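Local coordinates for protein putative exotoxin (superantigen) (PDB 1TY2) that probably acts as a streptococcal superantigen toxin, with an OB-fold domain, a beta-grasp domain and a zinc site on the beta-grasp sheet, at residues Gln159-Ile164 and His203-Leu208; Ser102-Asn107 and Leu118-Lys123. All coordinates share one frame; numbering follows the deposited sequence.

Following the chain from its N terminus through the OB-fold domain, contact 2 comes first: S102-N107 enters the beta-grasp domain and L118-K123 returns beside it, closing the short loop of the hairpin 105-110/113-119. Only after that does contact 1 open, at Q159-I164, to be closed 39 residues later by H203-L208, so the two loops follow in series and neither encloses the other. They meet in one mixed sheet, where strand 201-209 lies between strands 157-164 and 105-110. There N107 N approaches F204 O at 2.7 Å and I206 N approaches N107 O at 2.8 Å, probable hydrogen bonds that join the first hairpin to the zinc-bearing strand.

Contact 1: residues Gln159-Ile164 and His203-Leu208; sequences QLEIAI and HFDIYL. With ZN (zinc ion), chain D.
Q159 and Y207 start an antiparallel pairing in the beta-grasp sheet, their backbones bonded both ways, Y207 N to Q159 O nearly straight at 175°. E161 and D205 repeat the two-way pairing, E161 N donating to D205 O at 3.0 Å and D205 N to E161 O. At the far end A163 N donates to H203 O at 2.8 Å, whereas the return bond from H203 N to A163 O is weak. L160, I162, F204 and I206 turn toward helix 131-146, L160 CD1 pressed tightly on I206 CD1. The other face carries the zinc ion, bound by H203 NE2 at 2.2 Å and D205 OD2 at 2.1 Å; H169 is also a zinc ligand of this protein. D205 OD1 accepts from N107 ND2, which should steady the carboxylate. Q159 OE1 is bonded to W209 NE1, and E161 OE2 weakly to S171 OG. The E161 carboxylate stands nearly upright to the Y207 ring, planes 86° apart, its OE1 at the ring edge 3.0 Å from CE2. That same OE1 lies 4.0 Å from D205 OD2, like charges the zinc would probably ease. A chi1 of 67° turns the H203 ring to the metal and puts CE1 3.4 Å from A163 CB.

Contact 2: residues Ser102-Asn107 and Leu118-Lys123; sequences SKIVGN and LINPIK
N120 OD1 takes the backbone N-H of I104 at 2.6 Å, a short bond in which the donor sits nearly in line with the side-chain C=O. The amide is brought there by chi1 of -61°, which sets CG opposite the carbonyl carbon and beside the backbone N. In return N120 N donates to I104 O at 2.7 Å, so one asparagine uses its backbone N-H and its side-chain oxygen to hold both polar backbone atoms of I104. K103 crosses this amide at about a right angle, its CG 3.2 Å from N120 ND2. Its extended chain then runs alongside I119, pointing the same way, and brings CE tightly against I119 CG2.

These bonds lie where the first hairpin of the beta-grasp domain, strands 105-110 and 113-119, gives way to loop at its open end. G106 and L118 form an antiparallel hydrogen-bonded pair: L118 N donates to G106 O, and G106 N to L118 O at 3.1 Å. V105 and I119 form the neighbouring non-hydrogen-bonded pair, where V105 CA makes a C-H...O contact with L118 O. N120 adopts a left-handed backbone conformation (phi 46°, psi 51°), and the chain turns through P121 away from the ladder.

I104 occupies the buried side of this turn. Its CG2 packs against CG1 of I122 at 4.3 Å and more loosely against CD of P121, while F204 and M198 add further apolar contacts. L118 and P121 both touch Y141 of helix 131-146 as well as F204, and I122 reaches F134 and K137 on the same helix. The carbonyl oxygen of I122 is buried here without a hydrogen-bonding partner, 4.0 Å from I104 CB.

Contact 1: residues Gln159-Ile164 and His203-Leu208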
loop_
_atom_site.group_PDB
_atom_site.type_symbol
_atom_site.label_atom_id
_atom_site.label_comp_id
_atom_site.label_asym_id
_atom_site.label_seq_id
_atom_site.Cartn_x
_atom_site.Cartn_y
_atom_site.Cartn_z
ATOM N N GLN A 159 -13.618 3.391 19.734
ATOM C CA GLN A 159 -14.401 2.255 19.270
ATOM C C GLN A 159 -15.189 2.629 18.031
ATOM O O GLN A 159 -15.682 3.753 17.911
ATOM C CB GLN A 159 -15.395 1.778 20.338
ATOM C CG GLN A 159 -14.784 1.173 21.596
ATOM C CD GLN A 159 -14.317 2.221 22.587
ATOM O OE1 GLN A 159 -14.995 3.221 22.809
ATOM N NE2 GLN A 159 -13.160 1.986 23.204
ATOM N N LEU A 160 -15.295 1.683 17.106
ATOM C CA LEU A 160 -16.067 1.887 15.886
ATOM C C LEU A 160 -17.251 0.944 15.998
ATOM O O LEU A 160 -17.066 -0.251 16.212
ATOM C CB LEU A 160 -15.253 1.522 14.635
ATOM C CG LEU A 160 -16.106 1.164 13.406
ATOM C CD1 LEU A 160 -16.984 2.344 13.014
ATOM C CD2 LEU A 160 -15.211 0.759 12.246
ATOM N N GLU A 161 -18.462 1.479 15.863
ATOM C CA GLU A 161 -19.656 0.646 15.946
ATOM C C GLU A 161 -20.474 0.735 14.664
ATOM O O GLU A 161 -20.682 1.821 14.124
ATOM C CB GLU A 161 -20.525 1.063 17.136
ATOM C CG GLU A 161 -19.783 1.103 18.460
ATOM C CD GLU A 161 -20.719 1.050 19.653
ATOM O OE1 GLU A 161 -21.703 1.822 19.681
ATOM O OE2 GLU A 161 -20.468 0.237 20.566
ATOM N N ILE A 162 -20.925 -0.415 14.174
ATOM C CA ILE A 162 -21.731 -0.470 12.961
ATOM C C ILE A 162 -23.124 -0.937 13.347
ATOM O O ILE A 162 -23.291 -2.052 13.844
ATOM C CB ILE A 162 -21.160 -1.470 11.936
ATOM C CG1 ILE A 162 -19.695 -1.148 11.644
ATOM C CG2 ILE A 162 -21.982 -1.417 10.650
ATOM C CD1 ILE A 162 -19.494 0.170 10.964
ATOM N N ALA A 163 -24.120 -0.082 13.124
ATOM C CA ALA A 163 -25.498 -0.422 13.459
ATOM C C ALA A 163 -26.228 -1.058 12.282
ATOM O O ALA A 163 -26.306 -0.478 11.197
ATOM C CB ALA A 163 -26.244 0.823 13.923
ATOM N N ILE A 164 -26.762 -2.255 12.509
ATOM C CA ILE A 164 -27.500 -2.989 11.485
ATOM C C ILE A 164 -28.909 -3.295 11.993
ATOM O O ILE A 164 -29.110 -3.510 13.187
ATOM C CB ILE A 164 -26.800 -4.325 11.143
ATOM C CG1 ILE A 164 -25.397 -4.049 10.600
ATOM C CG2 ILE A 164 -27.621 -5.109 10.133
ATOM C CD1 ILE A 164 -25.384 -3.216 9.332
ATOM N N HIS A 203 -26.425 2.895 10.405
ATOM C CA HIS A 203 -25.459 3.987 10.527
ATOM C C HIS A 203 -24.269 3.493 11.339
ATOM O O HIS A 203 -24.235 2.339 11.770
ATOM C CB HIS A 203 -26.079 5.179 11.253
ATOM C CG HIS A 203 -26.392 4.905 12.691
ATOM N ND1 HIS A 203 -27.399 4.049 13.085
ATOM C CD2 HIS A 203 -25.797 5.333 13.830
ATOM C CE1 HIS A 203 -27.409 3.962 14.403
ATOM N NE2 HIS A 203 -26.447 4.731 14.879
ATOM N N PHE A 204 -23.303 4.375 11.563
ATOM C CA PHE A 204 -22.129 4.011 12.342
ATOM C C PHE A 204 -21.817 5.098 13.360
ATOM O O PHE A 204 -22.237 6.247 13.206
ATOM C CB PHE A 204 -20.923 3.790 11.421
ATOM C CG PHE A 204 -20.312 5.056 10.900
ATOM C CD1 PHE A 204 -19.345 5.732 11.641
ATOM C CD2 PHE A 204 -20.705 5.581 9.674
ATOM C CE1 PHE A 204 -18.779 6.915 11.166
ATOM C CE2 PHE A 204 -20.146 6.765 9.187
ATOM C CZ PHE A 204 -19.181 7.433 9.934
ATOM N N ASP A 205 -21.094 4.722 14.410
ATOM C CA ASP A 205 -20.697 5.660 15.452
ATOM C C ASP A 205 -19.196 5.544 15.645
ATOM O O ASP A 205 -18.612 4.471 15.468
ATOM C CB ASP A 205 -21.364 5.330 16.793
ATOM C CG ASP A 205 -22.875 5.347 16.726
ATOM O OD1 ASP A 205 -23.451 6.364 16.286
ATOM O OD2 ASP A 205 -23.485 4.338 17.129
ATOM N N ILE A 206 -18.578 6.658 16.000
ATOM C CA ILE A 206 -17.157 6.693 16.276
ATOM C C ILE A 206 -17.026 7.320 17.656
ATOM O O ILE A 206 -17.364 8.490 17.852
ATOM C CB ILE A 206 -16.389 7.546 15.249
ATOM C CG1 ILE A 206 -16.403 6.850 13.890
ATOM C CG2 ILE A 206 -14.963 7.775 15.725
ATOM C CD1 ILE A 206 -15.843 5.446 13.931
ATOM N N TYR A 207 -16.558 6.520 18.607
ATOM C CA TYR A 207 -16.373 6.954 19.983
ATOM C C TYR A 207 -14.894 7.142 20.277
ATOM O O TYR A 207 -14.153 6.168 20.382
ATOM C CB TYR A 207 -16.918 5.903 20.952
ATOM C CG TYR A 207 -18.413 5.708 20.908
ATOM C CD1 TYR A 207 -19.274 6.617 21.525
ATOM C CD2 TYR A 207 -18.966 4.606 20.265
ATOM C CE1 TYR A 207 -20.659 6.426 21.504
ATOM C CE2 TYR A 207 -20.350 4.405 20.235
ATOM C CZ TYR A 207 -21.190 5.317 20.856
ATOM O OH TYR A 207 -22.556 5.116 20.829
ATOM N N LEU A 208 -14.459 8.385 20.406
ATOM C CA LEU A 208 -13.063 8.632 20.723
ATOM C C LEU A 208 -12.980 9.113 22.167
ATOM O O LEU A 208 -13.847 9.856 22.632
ATOM C CB LEU A 208 -12.477 9.669 19.769
ATOM C CG LEU A 208 -12.523 9.246 18.298
ATOM C CD1 LEU A 208 -11.931 10.349 17.438
ATOM C CD2 LEU A 208 -11.757 7.932 18.105
HETATM ZN ZN ZN D . -25.522 4.130 16.836
HETATM O O HOH W 1 -26.067 5.697 17.162
#

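Contact 2: residues Ser102-Asn107 and Leu118-Lys123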
loop_
_atom_site.group_PDB
_atom_site.type_symbol
_atom_site.label_atom_id
_atom_site.label_comp_id
_atom_site.label_asym_id
_atom_site.label_seq_id
_atom_site.Cartn_x
_atom_site.Cartn_y
_atom_site.Cartn_z
ATOM N N SER A 102 -25.167 4.349 -2.222
ATOM C CA SER A 102 -25.936 4.540 -1.001
ATOM C C SER A 102 -25.234 5.563 -0.108
ATOM O O SER A 102 -24.025 5.780 -0.227
ATOM C CB SER A 102 -26.094 3.209 -0.259
ATOM O OG SER A 102 -27.006 3.336 0.819
ATOM N N LYS A 103 -25.999 6.182 0.784
ATOM C CA LYS A 103 -25.479 7.205 1.684
ATOM C C LYS A 103 -25.046 6.619 3.030
ATOM O O LYS A 103 -25.827 5.951 3.705
ATOM C CB LYS A 103 -26.561 8.268 1.895
ATOM C CG LYS A 103 -26.079 9.619 2.392
ATOM C CD LYS A 103 -27.262 10.582 2.508
ATOM C CE LYS A 103 -26.825 11.990 2.895
ATOM N NZ LYS A 103 -27.988 12.919 3.014
ATOM N N ILE A 104 -23.793 6.860 3.410
ATOM C CA ILE A 104 -23.270 6.363 4.682
ATOM C C ILE A 104 -23.283 7.492 5.711
ATOM O O ILE A 104 -22.620 8.516 5.543
ATOM C CB ILE A 104 -21.822 5.809 4.535
ATOM C CG1 ILE A 104 -21.844 4.439 3.849
ATOM C CG2 ILE A 104 -21.175 5.654 5.906
ATOM C CD1 ILE A 104 -22.458 4.434 2.476
ATOM N N VAL A 105 -24.051 7.292 6.773
ATOM C CA VAL A 105 -24.177 8.288 7.820
ATOM C C VAL A 105 -23.717 7.751 9.169
ATOM O O VAL A 105 -24.004 6.606 9.528
ATOM C CB VAL A 105 -25.639 8.760 7.948
ATOM C CG1 VAL A 105 -25.776 9.731 9.117
ATOM C CG2 VAL A 105 -26.082 9.421 6.651
ATOM N N GLY A 106 -23.008 8.590 9.916
ATOM C CA GLY A 106 -22.529 8.172 11.219
ATOM C C GLY A 106 -22.449 9.301 12.226
ATOM O O GLY A 106 -22.489 10.477 11.857
ATOM N N ASN A 107 -22.335 8.933 13.499
ATOM C CA ASN A 107 -22.229 9.896 14.592
ATOM C C ASN A 107 -20.806 9.877 15.149
ATOM O O ASN A 107 -20.268 8.813 15.451
ATOM C CB ASN A 107 -23.197 9.541 15.725
ATOM C CG ASN A 107 -24.649 9.580 15.290
ATOM O OD1 ASN A 107 -25.148 10.613 14.850
ATOM N ND2 ASN A 107 -25.333 8.449 15.415
ATOM N N LEU A 118 -21.505 12.693 10.504
ATOM C CA LEU A 118 -20.735 12.569 9.274
ATOM C C LEU A 118 -21.584 12.065 8.116
ATOM O O LEU A 118 -22.242 11.031 8.217
ATOM C CB LEU A 118 -19.548 11.630 9.492
ATOM C CG LEU A 118 -18.575 11.981 10.621
ATOM C CD1 LEU A 118 -17.521 10.887 10.731
ATOM C CD2 LEU A 118 -17.922 13.327 10.361
ATOM N N ILE A 119 -21.559 12.810 7.017
ATOM C CA ILE A 119 -22.316 12.452 5.824
ATOM C C ILE A 119 -21.363 11.954 4.750
ATOM O O ILE A 119 -20.547 12.715 4.233
ATOM C CB ILE A 119 -23.087 13.659 5.237
ATOM C CG1 ILE A 119 -23.982 14.294 6.306
ATOM C CG2 ILE A 119 -23.926 13.200 4.053
ATOM C CD1 ILE A 119 -23.227 15.062 7.368
ATOM N N ASN A 120 -21.482 10.677 4.413
ATOM C CA ASN A 120 -20.632 10.067 3.400
ATOM C C ASN A 120 -19.152 10.407 3.561
ATOM O O ASN A 120 -18.499 10.856 2.622
ATOM C CB ASN A 120 -21.113 10.460 1.999
ATOM C CG ASN A 120 -22.530 9.991 1.724
ATOM O OD1 ASN A 120 -22.882 8.851 2.024
ATOM N ND2 ASN A 120 -23.350 10.867 1.150
ATOM N N PRO A 121 -18.607 10.219 4.773
ATOM C CA PRO A 121 -17.185 10.512 4.989
ATOM C C PRO A 121 -16.376 9.497 4.173
ATOM O O PRO A 121 -15.198 9.708 3.866
ATOM C CB PRO A 121 -17.019 10.318 6.491
ATOM C CG PRO A 121 -18.031 9.244 6.801
ATOM C CD PRO A 121 -19.233 9.687 5.999
ATOM N N ILE A 122 -17.037 8.394 3.829
ATOM C CA ILE A 122 -16.434 7.333 3.035
ATOM C C ILE A 122 -17.487 6.800 2.071
ATOM O O ILE A 122 -18.686 6.911 2.321
ATOM C CB ILE A 122 -15.948 6.150 3.902
ATOM C CG1 ILE A 122 -17.150 5.428 4.514
ATOM C CG2 ILE A 122 -14.981 6.647 4.969
ATOM C CD1 ILE A 122 -16.838 4.045 5.029
ATOM N N LYS A 123 -17.038 6.211 0.972
ATOM C CA LYS A 123 -17.964 5.666 -0.006
ATOM C C LYS A 123 -17.698 4.193 -0.261
ATOM O O LYS A 123 -16.545 3.757 -0.335
ATOM C CB LYS A 123 -17.860 6.441 -1.321
ATOM C CG LYS A 123 -18.848 5.981 -2.390
ATOM C CD LYS A 123 -18.721 6.819 -3.659
ATOM C CE LYS A 123 -19.638 6.308 -4.768
ATOM N NZ LYS A 123 -21.079 6.348 -4.386
#